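Local structure of glutathione transferase o1 (Bombyx mori, 3RBT) at residues V41-E46 with V179-E184. The protein probably conjugates glutathione to electrophiles as an omega-class transferase and may also reduce dehydroascorbate with it. Sequence-based numbering, arbitrary orientation.
Sequences VLLVLE and VWPWVE
L43 reaches out of helix 36-47 and sets one methyl, CD1, into the angle between W180 and P181 on helix 174-186. CD1 lies 3.9 Å from P181 CD, with CG of the same ring equally near, and 4.1 Å from W180 CB. The methyl rests against the CG-CD bond of the pyrrolidine, and the leucine and proline side chains run past one another in opposite directions. Toward W180 it comes up at the edge of the indole, near the ring plane, and not over a face. In L43, CG stands opposite the carbonyl carbon (chi1 -66°) and chi2 is extended, which carries CD1 across the gap between segments 41-46 and 179-184, where the nearest alpha carbons, those of L43 and P181, are 8.8 Å apart. This is a small, wholly apolar and buried touch, with about 95 Å² buried, both sides summed.

Behind it, the indole is fixed from its own helix. With CG anti to the backbone N (chi1 -173°), the indole leans along that helix, where NE1 gives a hydrogen bond of 2.8 Å to E184 OE2, one turn on, meeting the carboxylate from above its plane. E184 CB stands 3.4 Å above the plane of the W180 ring, toward its rim. The other carboxylate oxygen, E184 OE1, bonds to Y230 OH, so both oxygens of this buried acid have a partner. P181 has no N-H to give, and the helix is kinked at this point.

The contact joins the two halves of the GST fold: helix 36-47 of the thioredoxin-like N-terminal domain meets helix 174-186 of the all-helical C-terminal domain. W210, from helix 205-216, packs edge-to-face with W180, V220 of helix 218-222 touches the same side chain, and W182 touches P36 and R40 of helix 36-47 and, on helix 113-138, F126.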
loop_
_atom_site.group_PDB
_atom_site.type_symbol
_atom_site.label_atom_id
_atom_site.label_comp_id
_atom_site.label_asym_id
_atom_site.label_seq_id
_atom_site.Cartn_x
_atom_site.Cartn_y
_atom_site.Cartn_z
ATOM N N VAL A 41 -2.654 2.281 14.952
ATOM C CA VAL A 41 -2.132 3.625 15.100
ATOM C C VAL A 41 -1.895 3.960 16.579
ATOM O O VAL A 41 -0.913 4.622 16.908
ATOM C CB VAL A 41 -3.044 4.677 14.416
ATOM C CG1 VAL A 41 -2.455 6.079 14.577
ATOM C CG2 VAL A 41 -3.216 4.342 12.923
ATOM N N LEU A 42 -2.777 3.501 17.467
ATOM C CA LEU A 42 -2.553 3.682 18.911
ATOM C C LEU A 42 -1.242 3.035 19.382
ATOM O O LEU A 42 -0.515 3.617 20.176
ATOM C CB LEU A 42 -3.739 3.166 19.747
ATOM C CG LEU A 42 -5.037 3.984 19.682
ATOM C CD1 LEU A 42 -6.209 3.208 20.299
ATOM C CD2 LEU A 42 -4.868 5.348 20.365
ATOM N N LEU A 43 -0.959 1.833 18.890
ATOM C CA LEU A 43 0.286 1.128 19.229
ATOM C C LEU A 43 1.545 1.904 18.818
ATOM O O LEU A 43 2.480 2.050 19.611
ATOM C CB LEU A 43 0.306 -0.266 18.591
ATOM C CG LEU A 43 -0.730 -1.263 19.116
ATOM C CD1 LEU A 43 -0.698 -2.573 18.296
ATOM C CD2 LEU A 43 -0.603 -1.517 20.628
ATOM N N VAL A 44 1.546 2.398 17.579
ATOM C CA VAL A 44 2.673 3.157 17.024
ATOM C C VAL A 44 2.900 4.469 17.773
ATOM O O VAL A 44 4.027 4.764 18.188
ATOM C CB VAL A 44 2.502 3.373 15.493
ATOM C CG1 VAL A 44 3.577 4.321 14.933
ATOM C CG2 VAL A 44 2.559 2.025 14.784
ATOM N N LEU A 45 1.833 5.240 17.967
ATOM C CA LEU A 45 1.908 6.484 18.750
ATOM C C LEU A 45 2.542 6.264 20.117
ATOM O O LEU A 45 3.387 7.051 20.569
ATOM C CB LEU A 45 0.513 7.073 18.948
ATOM C CG LEU A 45 -0.146 7.776 17.759
ATOM C CD1 LEU A 45 -1.648 7.774 17.960
ATOM C CD2 LEU A 45 0.386 9.208 17.607
ATOM N N GLU A 46 2.121 5.190 20.773
ATOM C CA GLU A 46 2.611 4.849 22.101
ATOM C C GLU A 46 4.081 4.414 22.009
ATOM O O GLU A 46 4.923 4.905 22.757
ATOM C CB GLU A 46 1.724 3.754 22.714
ATOM C CG GLU A 46 1.715 3.699 24.243
ATOM C CD GLU A 46 0.902 4.813 24.892
ATOM O OE1 GLU A 46 -0.300 4.962 24.598
ATOM O OE2 GLU A 46 1.472 5.539 25.719
ATOM N N VAL A 179 0.754 -5.834 12.838
ATOM C CA VAL A 179 0.106 -7.130 12.764
ATOM C C VAL A 179 -0.686 -7.455 14.046
ATOM O O VAL A 179 -1.702 -8.171 14.003
ATOM C CB VAL A 179 1.212 -8.188 12.463
ATOM C CG1 VAL A 179 1.061 -9.436 13.243
ATOM C CG2 VAL A 179 1.335 -8.435 10.950
ATOM N N TRP A 180 -0.238 -6.899 15.169
ATOM C CA TRP A 180 -0.766 -7.269 16.480
ATOM C C TRP A 180 -2.286 -7.143 16.678
ATOM O O TRP A 180 -2.894 -8.065 17.222
ATOM C CB TRP A 180 -0.029 -6.555 17.622
ATOM C CG TRP A 180 -0.484 -7.085 18.955
ATOM C CD1 TRP A 180 -1.205 -6.427 19.898
ATOM C CD2 TRP A 180 -0.294 -8.420 19.450
ATOM N NE1 TRP A 180 -1.465 -7.261 20.968
ATOM C CE2 TRP A 180 -0.918 -8.492 20.709
ATOM C CE3 TRP A 180 0.340 -9.564 18.940
ATOM C CZ2 TRP A 180 -0.904 -9.659 21.487
ATOM C CZ3 TRP A 180 0.335 -10.723 19.700
ATOM C CH2 TRP A 180 -0.283 -10.764 20.959
ATOM N N PRO A 181 -2.900 -6.013 16.267
ATOM C CA PRO A 181 -4.317 -5.865 16.591
ATOM C C PRO A 181 -5.185 -7.075 16.209
ATOM O O PRO A 181 -6.011 -7.497 17.014
ATOM C CB PRO A 181 -4.719 -4.608 15.804
ATOM C CG PRO A 181 -3.480 -3.801 15.815
ATOM C CD PRO A 181 -2.392 -4.809 15.581
ATOM N N TRP A 182 -4.973 -7.639 15.024
ATOM C CA TRP A 182 -5.737 -8.805 14.589
ATOM C C TRP A 182 -5.351 -10.063 15.356
ATOM O O TRP A 182 -6.221 -10.853 15.715
ATOM C CB TRP A 182 -5.645 -8.999 13.070
ATOM C CG TRP A 182 -6.361 -7.882 12.370
ATOM C CD1 TRP A 182 -7.671 -7.872 11.949
ATOM C CD2 TRP A 182 -5.828 -6.594 12.049
ATOM N NE1 TRP A 182 -7.971 -6.660 11.376
ATOM C CE2 TRP A 182 -6.860 -5.856 11.429
ATOM C CE3 TRP A 182 -4.571 -5.992 12.218
ATOM C CZ2 TRP A 182 -6.670 -4.546 10.969
ATOM C CZ3 TRP A 182 -4.388 -4.693 11.767
ATOM C CH2 TRP A 182 -5.435 -3.984 11.156
ATOM N N VAL A 183 -4.058 -10.221 15.643
ATOM C CA VAL A 183 -3.590 -11.358 16.433
ATOM C C VAL A 183 -4.213 -11.370 17.845
ATOM O O VAL A 183 -4.668 -12.409 18.322
ATOM C CB VAL A 183 -2.042 -11.437 16.466
ATOM C CG1 VAL A 183 -1.569 -12.559 17.385
ATOM C CG2 VAL A 183 -1.505 -11.665 15.060
ATOM N N GLU A 184 -4.250 -10.212 18.499
ATOM C CA GLU A 184 -4.842 -10.106 19.835
ATOM C C GLU A 184 -6.327 -10.496 19.829
ATOM O O GLU A 184 -6.814 -11.132 20.768
ATOM C CB GLU A 184 -4.687 -8.689 20.361
ATOM C CG GLU A 184 -4.871 -8.557 21.851
ATOM C CD GLU A 184 -4.723 -7.123 22.287
ATOM O OE1 GLU A 184 -5.736 -6.387 22.255
ATOM O OE2 GLU A 184 -3.588 -6.731 22.646
#